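PDB 4W9R: esterase, which is of uncharacterised function but is probably an esterase of the alpha/beta-hydrolase superfamily, carrying an all-helical C-terminal extension. Local coordinates for residues A125-L128 / A129-M133; E193-M196 / R197-P200; C232-I235 / Y236-I239; L352-E355 / R356-L360. All coordinates share one frame; numbering follows the deposited sequence.

Contact 1. Residues A125-L128 / A129-M133; sequences AGFL and ANYYM
Ala129 takes up the last regular helical bond of 125-128: its N donates to Ala125 O at 2.9 Å, and its methyl, CB, lies 3.5 Å from that same oxygen. From the next residue the hydrogen bonding shortens by one residue. Asn130 N goes back only to Phe127 O, at 3.2 Å, the three-residue span of a 3-10 turn. The amide of Asn130 stands almost perpendicular to the Phe127 ring, with ND2 3.4 Å from CD1 of Phe127, while OD1 is taken by Tyr173 OH and the rotation of the amide is thereby fixed. This tightening closes helix 123-128, the helix that follows strand 116-122. In alpha/beta hydrolases that succession of strand, sharp turn and helix is where the nucleophile elbow is found, so the residues here probably correspond to the helix behind it. Tyr131 continues the tightened turn, N to Leu128 O at 3.2 Å, and provides the aromatic contact. Phe127 has CG anti to its backbone N (chi1 -178°), which places its ring beside the chain that follows, and Tyr131 turns an edge toward the face of that ring in an offset T-shaped pair, centroids 5.5 Å apart and planes at 84°. CE1 and OH of Tyr131 both come within 3.6 Å of Phe127 CE2; the hydroxyl is held by Gly86 O. The Tyr132 ring stacks on Phe96 of helix 91-110, whose carbonyl receives its OH.

Contact 2. Residues E193-M196 / R197-P200; sequences ERAM and RSAP
Arg197 folds back over Glu193 and Arg194 where helix 183-196 ends, the helical connection of a beta-alpha-beta crossover between the parallel strands 171-180 and 205-213. Its own N still belongs to the helix, donating to Glu193 O at 3.1 Å, and CB rests 3.7 Å from that oxygen. The first torsion sets CG between the backbone N and the carbonyl carbon (chi1 70°), close over the final turn, with Arg194 O 3.5 Å from CG. From there to NE the chain is extended and runs back along the helix; CD passes 3.9 Å from Glu193 OE1. The flat guanidinium then lies with one face over Arg194 CA. At the tip the two terminal nitrogens meet unlike neighbours. NH2 forms a salt bridge with Glu193 OE2, the carboxylate turned 48° from the guanidinium plane; the modelled separation is implausibly short, and Arg197 has a second conformer, so the exact geometry is doubtful. NH1 faces a like charge, Arg194 NE, at 4.1 Å, and the Glu193 carboxylate probably offsets part of that repulsion. Glu193 OE1 is steadied from strand 205-213 by Tyr207 OH. One residue on, Ser198 turns its hydroxyl back onto the helix end, OG donating to Ala195 O at 2.8 Å from above the carbonyl plane.

Contact 3. Residues C232-I235 / Y236-I239; sequences CFDI and YKPI
Two charges, Asp234 and Lys237, close a short turn over three residues. Lys237 NZ donates to Asp234 OD1 at 3.0 Å in a salt bridge, coming to the anti side of the carboxylate and 26° out of its plane. The lysine chain is extended until its last bend (chi4 66°), which swings NZ back over the aspartate; on the way CD and CE each pass 3.5 Å from Asp234 OD1. The ammonium is shared, since Asp230 on the preceding helix forms a second salt bridge with it. Backbone bonds hold the turn beneath: Tyr236 N to Phe233 O at 2.8 Å and Lys237 N to Asp234 O at 3.1 Å, both spanning three residues as in a 3-10 turn. This turn follows helix 217-232, beyond the eight-stranded sheet of the esterase-like part, and opens the way to the helical C-terminal region. Apolar packing joins the turn to both: Ile235 and Phe233 both touch Leu270 of helix 255-270, and Phe233 also leans on Met63 and Pro64. Tyr236 keeps its CB 3.2 Å from Phe233 O while its ring leads outward to a cation-pi contact with Lys274.

Contact 4. Residues L352-E355 / R356-L360; sequences LINE and RITHL. With ACT (acetate ion), chain I.
Leu352 and Arg356, one helical turn apart, run side by side and point the same way, so that CD1 of the leucine rests 3.9 Å from NH1 of the arginine. The leucine methyl thus lies beside the NE and NH1 part of the guanidinium. Arg356 is bent at its second torsion (chi2 -68°), which carries the group back past Leu352, and CG stays 3.3 Å from Leu352 O. At the tip NH1 donates to an acetate oxygen at 2.8 Å with a fairly straight bond (151°), the acetate standing at the guanidinium edge; it probably came from the crystallisation liquor. The other terminal nitrogen, NH2, is engaged by Glu321 in a salt bridge and by Tyr336 OH, which fixes the rotation of the group. On another face of the helix Ile353 and Ile357 meet at an angle rather than in line, CG2 of Ile353 touching CD1 of Ile357 at 3.9 Å, and both side chains turn to neighbouring helices, Ile353 to Phe317 and Ile357 to Leu333. A further pair is polar. Asn354 O is gripped twice by Thr358, by OG1 at 2.7 Å and by N at 2.8 Å, from opposite faces of the carbonyl plane. The hydroxyl can do this because it lies beside the threonine's own N (chi1 -57°). A regular alpha helix with one apolar side laid on helices 314-325 and 329-339, and with polar groups along the other, is characteristic of the amphipathic helices in helical-hairpin arrays, consistent with a tetratricopeptide-like C-terminal region.

How the contacts relate
The four local turns sample successive levels of an elongated chain. Contacts 1 and 2 are neighbours in the esterase-like part, centres about 16 Å apart and nearest atoms about 5 Å apart; Tyr173 links them, bonded to Asn130 of contact 1 and packed against Met196 of contact 2, and Phe159 is met by both. Contact 3, about 26 Å from contact 1 between centres, sits near the middle of the chain where the esterase-like part gives way to helices. Contact 4 lies about 63 Å from contact 1 between centres, at the far end. Acetate ions approach contacts 3 and 4, at Asp234 and Arg356; neither identifies an active site.

Contact 1. Residues A125-L128 / A129-M133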
loop_
_atom_site.group_PDB
_atom_site.type_symbol
_atom_site.label_atom_id
_atom_site.label_comp_id
_atom_site.label_asym_id
_atom_site.label_seq_id
_atom_site.Cartn_x
_atom_site.Cartn_y
_atom_site.Cartn_z
ATOM N N ALA B 125 -14.063 11.193 -8.720
ATOM C CA ALA B 125 -13.137 12.237 -8.298
ATOM C C ALA B 125 -11.787 12.076 -8.993
ATOM O O ALA B 125 -11.100 13.060 -9.272
ATOM C CB ALA B 125 -12.965 12.218 -6.788
ATOM N N GLY B 126 -11.415 10.829 -9.270
ATOM C CA GLY B 126 -10.181 10.536 -9.974
ATOM C C GLY B 126 -10.159 11.134 -11.367
ATOM O O GLY B 126 -9.119 11.590 -11.840
ATOM N N PHE B 127 -11.310 11.128 -12.029
ATOM C CA PHE B 127 -11.430 11.735 -13.348
ATOM C C PHE B 127 -11.556 13.249 -13.234
ATOM O O PHE B 127 -11.055 13.985 -14.083
ATOM C CB PHE B 127 -12.628 11.161 -14.106
ATOM C CG PHE B 127 -12.784 11.715 -15.492
ATOM C CD1 PHE B 127 -11.872 11.398 -16.484
ATOM C CD2 PHE B 127 -13.838 12.558 -15.803
ATOM C CE1 PHE B 127 -12.008 11.907 -17.761
ATOM C CE2 PHE B 127 -13.981 13.071 -17.079
ATOM C CZ PHE B 127 -13.064 12.745 -18.060
ATOM N N LEU B 128 -12.231 13.703 -12.183
ATOM C CA LEU B 128 -12.386 15.128 -11.917
ATOM C C LEU B 128 -11.032 15.803 -11.720
ATOM O O LEU B 128 -10.831 16.948 -12.126
ATOM C CB LEU B 128 -13.264 15.347 -10.683
ATOM C CG LEU B 128 -13.385 16.784 -10.166
ATOM C CD1 LEU B 128 -14.104 17.655 -11.179
ATOM C CD2 LEU B 128 -14.097 16.819 -8.823
ATOM N N ALA B 129 -10.102 15.078 -11.106
ATOM C CA ALA B 129 -8.783 15.613 -10.796
ATOM C C ALA B 129 -7.983 15.939 -12.056
ATOM O O ALA B 129 -7.073 16.767 -12.020
ATOM C CB ALA B 129 -8.012 14.633 -9.924
ATOM N N ASN B 130 -8.322 15.287 -13.165
ATOM C CA ASN B 130 -7.642 15.534 -14.432
ATOM C C ASN B 130 -7.784 16.977 -14.895
ATOM O O ASN B 130 -6.887 17.528 -15.533
ATOM C CB ASN B 130 -8.178 14.602 -15.522
ATOM C CG ASN B 130 -7.828 13.151 -15.277
ATOM O OD1 ASN B 130 -6.798 12.840 -14.680
ATOM N ND2 ASN B 130 -8.685 12.250 -15.745
ATOM N N TYR B 131 -8.914 17.590 -14.557
ATOM C CA TYR B 131 -9.262 18.905 -15.080
ATOM C C TYR B 131 -8.431 20.038 -14.486
ATOM O O TYR B 131 -8.530 21.181 -14.929
ATOM C CB TYR B 131 -10.753 19.167 -14.866
ATOM C CG TYR B 131 -11.615 18.416 -15.853
ATOM C CD1 TYR B 131 -11.935 17.080 -15.650
ATOM C CD2 TYR B 131 -12.090 19.036 -17.000
ATOM C CE1 TYR B 131 -12.715 16.386 -16.556
ATOM C CE2 TYR B 131 -12.871 18.352 -17.911
ATOM C CZ TYR B 131 -13.180 17.027 -17.685
ATOM O OH TYR B 131 -13.956 16.345 -18.593
ATOM N N TYR B 132 -7.609 19.724 -13.490
ATOM C CA TYR B 132 -6.688 20.713 -12.943
ATOM C C TYR B 132 -5.554 21.007 -13.929
ATOM O O TYR B 132 -4.848 22.006 -13.794
ATOM C CB TYR B 132 -6.132 20.245 -11.598
ATOM C CG TYR B 132 -7.171 20.257 -10.501
ATOM C CD1 TYR B 132 -7.651 21.455 -9.995
ATOM C CD2 TYR B 132 -7.678 19.075 -9.979
ATOM C CE1 TYR B 132 -8.606 21.478 -8.998
ATOM C CE2 TYR B 132 -8.634 19.089 -8.978
ATOM C CZ TYR B 132 -9.093 20.296 -8.492
ATOM O OH TYR B 132 -10.045 20.328 -7.500
HETATM N N MSE B 133 -5.396 20.136 -14.923
HETATM C CA MSE B 133 -4.444 20.354 -16.009
HETATM C C MSE B 133 -4.875 21.498 -16.923
HETATM O O MSE B 133 -4.050 22.107 -17.603
HETATM C CB MSE B 133 -4.282 19.082 -16.844
HETATM C CG MSE B 133 -3.370 18.034 -16.244
HETATM SE SE MSE B 133 -3.477 16.366 -17.251
HETATM C CE MSE B 133 -3.433 17.107 -19.046
#

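Contact 2. Residues E193-M196 / R197-P200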
loop_
_atom_site.group_PDB
_atom_site.type_symbol
_atom_site.label_atom_id
_atom_site.label_comp_id
_atom_site.label_asym_id
_atom_site.label_seq_id
_atom_site.Cartn_x
_atom_site.Cartn_y
_atom_site.Cartn_z
ATOM N N GLU B 193 -7.660 6.987 -22.126
ATOM C CA GLU B 193 -6.206 7.060 -22.044
ATOM C C GLU B 193 -5.571 7.062 -23.431
ATOM O O GLU B 193 -4.619 7.801 -23.684
ATOM C CB GLU B 193 -5.660 5.896 -21.210
ATOM C CG GLU B 193 -4.215 6.066 -20.755
ATOM C CD GLU B 193 -3.205 5.634 -21.803
ATOM O OE1 GLU B 193 -2.050 6.106 -21.747
ATOM O OE2 GLU B 193 -3.564 4.816 -22.677
ATOM N N ARG B 194 -6.105 6.236 -24.326
ATOM C CA ARG B 194 -5.603 6.158 -25.694
ATOM C C ARG B 194 -5.738 7.502 -26.408
ATOM O O ARG B 194 -4.852 7.908 -27.159
ATOM C CB ARG B 194 -6.341 5.067 -26.476
ATOM C CG ARG B 194 -5.940 4.974 -27.940
ATOM C CD ARG B 194 -6.646 3.827 -28.656
ATOM N NE ARG B 194 -6.155 2.520 -28.227
ATOM C CZ ARG B 194 -6.804 1.709 -27.399
ATOM N NH1 ARG B 194 -7.983 2.065 -26.906
ATOM N NH2 ARG B 194 -6.278 0.538 -27.067
ATOM N N ALA B 195 -6.848 8.190 -26.159
ATOM C CA ALA B 195 -7.100 9.488 -26.776
ATOM C C ALA B 195 -6.219 10.572 -26.162
ATOM O O ALA B 195 -5.907 11.573 -26.808
ATOM C CB ALA B 195 -8.570 9.862 -26.641
HETATM N N MSE B 196 -5.822 10.363 -24.913
HETATM C CA MSE B 196 -5.022 11.340 -24.185
HETATM C C MSE B 196 -3.551 11.301 -24.600
HETATM O O MSE B 196 -2.862 12.321 -24.569
HETATM C CB MSE B 196 -5.160 11.106 -22.677
HETATM C CG MSE B 196 -4.364 12.073 -21.814
HETATM SE SE MSE B 196 -4.823 11.995 -19.917
HETATM C CE MSE B 196 -4.666 10.073 -19.627
ATOM N N ARG B 197 -3.079 10.121 -24.993
ATOM C CA ARG B 197 -1.683 9.943 -25.380
ATOM C C ARG B 197 -1.479 10.104 -26.885
ATOM O O ARG B 197 -0.381 9.874 -27.392
ATOM C CB ARG B 197 -1.168 8.573 -24.931
ATOM C CG ARG B 197 -1.762 7.395 -25.685
ATOM C CD ARG B 197 -0.913 6.146 -25.492
ATOM N NE ARG B 197 -1.414 5.013 -26.262
ATOM C CZ ARG B 197 -2.038 3.966 -25.730
ATOM N NH1 ARG B 197 -2.462 2.979 -26.509
ATOM N NH2 ARG B 197 -2.233 3.904 -24.421
ATOM N N SER B 198 -2.543 10.482 -27.590
ATOM C CA SER B 198 -2.496 10.679 -29.042
ATOM C C SER B 198 -1.339 11.569 -29.498
ATOM O O SER B 198 -0.583 11.205 -30.397
ATOM C CB SER B 198 -3.817 11.279 -29.532
ATOM O OG SER B 198 -4.913 10.453 -29.186
ATOM N N ALA B 199 -1.206 12.731 -28.870
ATOM C CA ALA B 199 -0.108 13.641 -29.175
ATOM C C ALA B 199 1.112 13.336 -28.310
ATOM O O ALA B 199 0.972 12.854 -27.186
ATOM C CB ALA B 199 -0.547 15.086 -28.983
ATOM N N PRO B 200 2.317 13.599 -28.843
ATOM C CA PRO B 200 3.553 13.470 -28.063
ATOM C C PRO B 200 3.547 14.369 -26.831
ATOM O O PRO B 200 3.079 15.506 -26.897
ATOM C CB PRO B 200 4.640 13.900 -29.052
ATOM C CG PRO B 200 4.055 13.618 -30.391
ATOM C CD PRO B 200 2.591 13.912 -30.257
#

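Contact 3. Residues C232-I235 / Y236-I239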
loop_
_atom_site.group_PDB
_atom_site.type_symbol
_atom_site.label_atom_id
_atom_site.label_comp_id
_atom_site.label_asym_id
_atom_site.label_seq_id
_atom_site.Cartn_x
_atom_site.Cartn_y
_atom_site.Cartn_z
ATOM N N CYS B 232 7.352 9.781 -8.364
ATOM C CA CYS B 232 7.271 11.236 -8.298
ATOM C C CYS B 232 8.386 11.822 -7.434
ATOM O O CYS B 232 9.010 12.820 -7.796
ATOM C CB CYS B 232 5.904 11.666 -7.761
ATOM S SG CYS B 232 5.666 13.453 -7.661
ATOM N N PHE B 233 8.627 11.191 -6.289
ATOM C CA PHE B 233 9.627 11.659 -5.335
ATOM C C PHE B 233 10.990 10.992 -5.521
ATOM O O PHE B 233 11.896 11.195 -4.715
ATOM C CB PHE B 233 9.128 11.441 -3.909
ATOM C CG PHE B 233 7.997 12.349 -3.523
ATOM C CD1 PHE B 233 6.681 11.947 -3.682
ATOM C CD2 PHE B 233 8.251 13.613 -3.013
ATOM C CE1 PHE B 233 5.639 12.784 -3.332
ATOM C CE2 PHE B 233 7.212 14.455 -2.663
ATOM C CZ PHE B 233 5.905 14.039 -2.821
ATOM N N ASP B 234 11.117 10.187 -6.573
ATOM C CA ASP B 234 12.304 9.362 -6.810
ATOM C C ASP B 234 13.636 10.116 -6.737
ATOM O O ASP B 234 14.647 9.554 -6.314
ATOM C CB ASP B 234 12.188 8.675 -8.172
ATOM C CG ASP B 234 13.320 7.702 -8.431
ATOM O OD1 ASP B 234 13.286 6.588 -7.864
ATOM O OD2 ASP B 234 14.240 8.048 -9.201
ATOM N N ILE B 235 13.636 11.380 -7.147
ATOM C CA ILE B 235 14.855 12.186 -7.142
ATOM C C ILE B 235 15.397 12.394 -5.721
ATOM O O ILE B 235 16.582 12.671 -5.532
ATOM C CB ILE B 235 14.615 13.564 -7.813
ATOM C CG1 ILE B 235 15.941 14.272 -8.103
ATOM C CG2 ILE B 235 13.704 14.435 -6.962
ATOM C CD1 ILE B 235 16.869 13.488 -9.007
ATOM N N TYR B 236 14.528 12.237 -4.727
ATOM C CA TYR B 236 14.902 12.447 -3.331
ATOM C C TYR B 236 15.715 11.276 -2.784
ATOM O O TYR B 236 16.422 11.416 -1.786
ATOM C CB TYR B 236 13.650 12.661 -2.477
ATOM C CG TYR B 236 13.911 13.148 -1.067
ATOM C CD1 TYR B 236 14.085 12.252 -0.020
ATOM C CD2 TYR B 236 13.960 14.506 -0.780
ATOM C CE1 TYR B 236 14.318 12.693 1.270
ATOM C CE2 TYR B 236 14.187 14.957 0.508
ATOM C CZ TYR B 236 14.366 14.047 1.529
ATOM O OH TYR B 236 14.595 14.492 2.811
ATOM N N LYS B 237 15.606 10.125 -3.444
ATOM C CA LYS B 237 16.281 8.907 -2.999
ATOM C C LYS B 237 17.790 9.092 -2.867
ATOM O O LYS B 237 18.393 9.868 -3.608
ATOM C CB LYS B 237 15.993 7.750 -3.963
ATOM C CG LYS B 237 14.620 7.111 -3.809
ATOM C CD LYS B 237 14.498 5.878 -4.696
ATOM C CE LYS B 237 13.120 5.239 -4.594
ATOM N NZ LYS B 237 12.044 6.117 -5.134
ATOM N N PRO B 238 18.401 8.380 -1.910
ATOM C CA PRO B 238 19.860 8.364 -1.763
ATOM C C PRO B 238 20.537 7.767 -2.991
ATOM O O PRO B 238 19.893 7.044 -3.751
ATOM C CB PRO B 238 20.082 7.480 -0.532
ATOM C CG PRO B 238 18.791 7.535 0.217
ATOM C CD PRO B 238 17.733 7.622 -0.839
ATOM N N ILE B 239 21.818 8.061 -3.178
ATOM C CA ILE B 239 22.555 7.521 -4.312
ATOM C C ILE B 239 22.969 6.082 -4.028
ATOM O O ILE B 239 23.684 5.810 -3.063
ATOM C CB ILE B 239 23.802 8.363 -4.632
ATOM C CG1 ILE B 239 23.412 9.822 -4.870
ATOM C CG2 ILE B 239 24.531 7.801 -5.843
ATOM C CD1 ILE B 239 24.588 10.729 -5.157
#

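Contact 4. Residues L352-E355 / R356-L360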
loop_
_atom_site.group_PDB
_atom_site.type_symbol
_atom_site.label_atom_id
_atom_site.label_comp_id
_atom_site.label_asym_id
_atom_site.label_seq_id
_atom_site.Cartn_x
_atom_site.Cartn_y
_atom_site.Cartn_z
ATOM N N LEU B 352 43.894 10.860 12.171
ATOM C CA LEU B 352 44.171 10.867 10.738
ATOM C C LEU B 352 44.724 12.214 10.289
ATOM O O LEU B 352 45.678 12.274 9.513
ATOM C CB LEU B 352 42.910 10.527 9.943
ATOM C CG LEU B 352 43.024 10.618 8.419
ATOM C CD1 LEU B 352 44.142 9.727 7.901
ATOM C CD2 LEU B 352 41.702 10.254 7.764
ATOM N N ILE B 353 44.120 13.290 10.783
ATOM C CA ILE B 353 44.572 14.639 10.468
ATOM C C ILE B 353 46.005 14.850 10.947
ATOM O O ILE B 353 46.818 15.467 10.256
ATOM C CB ILE B 353 43.649 15.701 11.101
ATOM C CG1 ILE B 353 42.246 15.611 10.496
ATOM C CG2 ILE B 353 44.215 17.097 10.900
ATOM C CD1 ILE B 353 41.245 16.544 11.134
ATOM N N ASN B 354 46.315 14.315 12.124
ATOM C CA ASN B 354 47.650 14.439 12.693
ATOM C C ASN B 354 48.714 13.760 11.837
ATOM O O ASN B 354 49.823 14.274 11.695
ATOM C CB ASN B 354 47.680 13.863 14.108
ATOM C CG ASN B 354 48.060 14.896 15.146
ATOM O OD1 ASN B 354 47.197 15.554 15.726
ATOM N ND2 ASN B 354 49.359 15.050 15.382
ATOM N N GLU B 355 48.371 12.604 11.274
ATOM C CA GLU B 355 49.287 11.881 10.398
ATOM C C GLU B 355 49.607 12.717 9.163
ATOM O O GLU B 355 50.744 12.734 8.688
ATOM C CB GLU B 355 48.693 10.532 9.985
ATOM C CG GLU B 355 49.645 9.649 9.187
ATOM C CD GLU B 355 48.972 8.403 8.639
ATOM O OE1 GLU B 355 49.346 7.287 9.060
ATOM O OE2 GLU B 355 48.072 8.538 7.784
ATOM N N ARG B 356 48.597 13.415 8.654
ATOM C CA ARG B 356 48.765 14.292 7.504
ATOM C C ARG B 356 49.635 15.491 7.865
ATOM O O ARG B 356 50.487 15.909 7.083
ATOM C CB ARG B 356 47.405 14.764 6.984
ATOM C CG ARG B 356 46.452 13.636 6.614
ATOM C CD ARG B 356 46.943 12.865 5.402
ATOM N NE ARG B 356 46.082 11.727 5.086
ATOM C CZ ARG B 356 44.994 11.800 4.325
ATOM N NH1 ARG B 356 44.273 10.714 4.090
ATOM N NH2 ARG B 356 44.626 12.960 3.799
ATOM N N ILE B 357 49.413 16.037 9.055
ATOM C CA ILE B 357 50.189 17.172 9.540
ATOM C C ILE B 357 51.642 16.771 9.770
ATOM O O ILE B 357 52.563 17.504 9.406
ATOM C CB ILE B 357 49.598 17.742 10.847
ATOM C CG1 ILE B 357 48.213 18.336 10.587
ATOM C CG2 ILE B 357 50.518 18.796 11.444
ATOM C CD1 ILE B 357 47.567 18.942 11.811
ATOM N N THR B 358 51.837 15.599 10.365
ATOM C CA THR B 358 53.174 15.086 10.641
ATOM C C THR B 358 53.962 14.893 9.350
ATOM O O THR B 358 55.148 15.215 9.280
ATOM C CB THR B 358 53.117 13.750 11.412
ATOM O OG1 THR B 358 52.383 13.928 12.629
ATOM C CG2 THR B 358 54.519 13.258 11.740
ATOM N N HIS B 359 53.291 14.376 8.325
ATOM C CA HIS B 359 53.930 14.128 7.038
ATOM C C HIS B 359 54.316 15.429 6.339
ATOM O O HIS B 359 55.319 15.486 5.626
ATOM C CB HIS B 359 53.009 13.303 6.136
ATOM C CG HIS B 359 53.621 12.938 4.821
ATOM N ND1 HIS B 359 53.557 13.761 3.716
ATOM C CD2 HIS B 359 54.308 11.839 4.431
ATOM C CE1 HIS B 359 54.179 13.183 2.703
ATOM N NE2 HIS B 359 54.644 12.015 3.111
ATOM N N LEU B 360 53.519 16.472 6.546
ATOM C CA LEU B 360 53.778 17.769 5.929
ATOM C C LEU B 360 54.890 18.531 6.646
ATOM O O LEU B 360 55.630 19.294 6.025
ATOM C CB LEU B 360 52.501 18.613 5.902
ATOM C CG LEU B 360 51.432 18.199 4.889
ATOM C CD1 LEU B 360 50.178 19.040 5.059
ATOM C CD2 LEU B 360 51.967 18.316 3.470
HETATM C C ACT I . 41.581 8.884 2.355
HETATM O O ACT I . 41.874 10.020 2.788
HETATM O OXT ACT I . 41.167 8.839 1.176
HETATM C CH3 ACT I . 41.717 7.650 3.197
#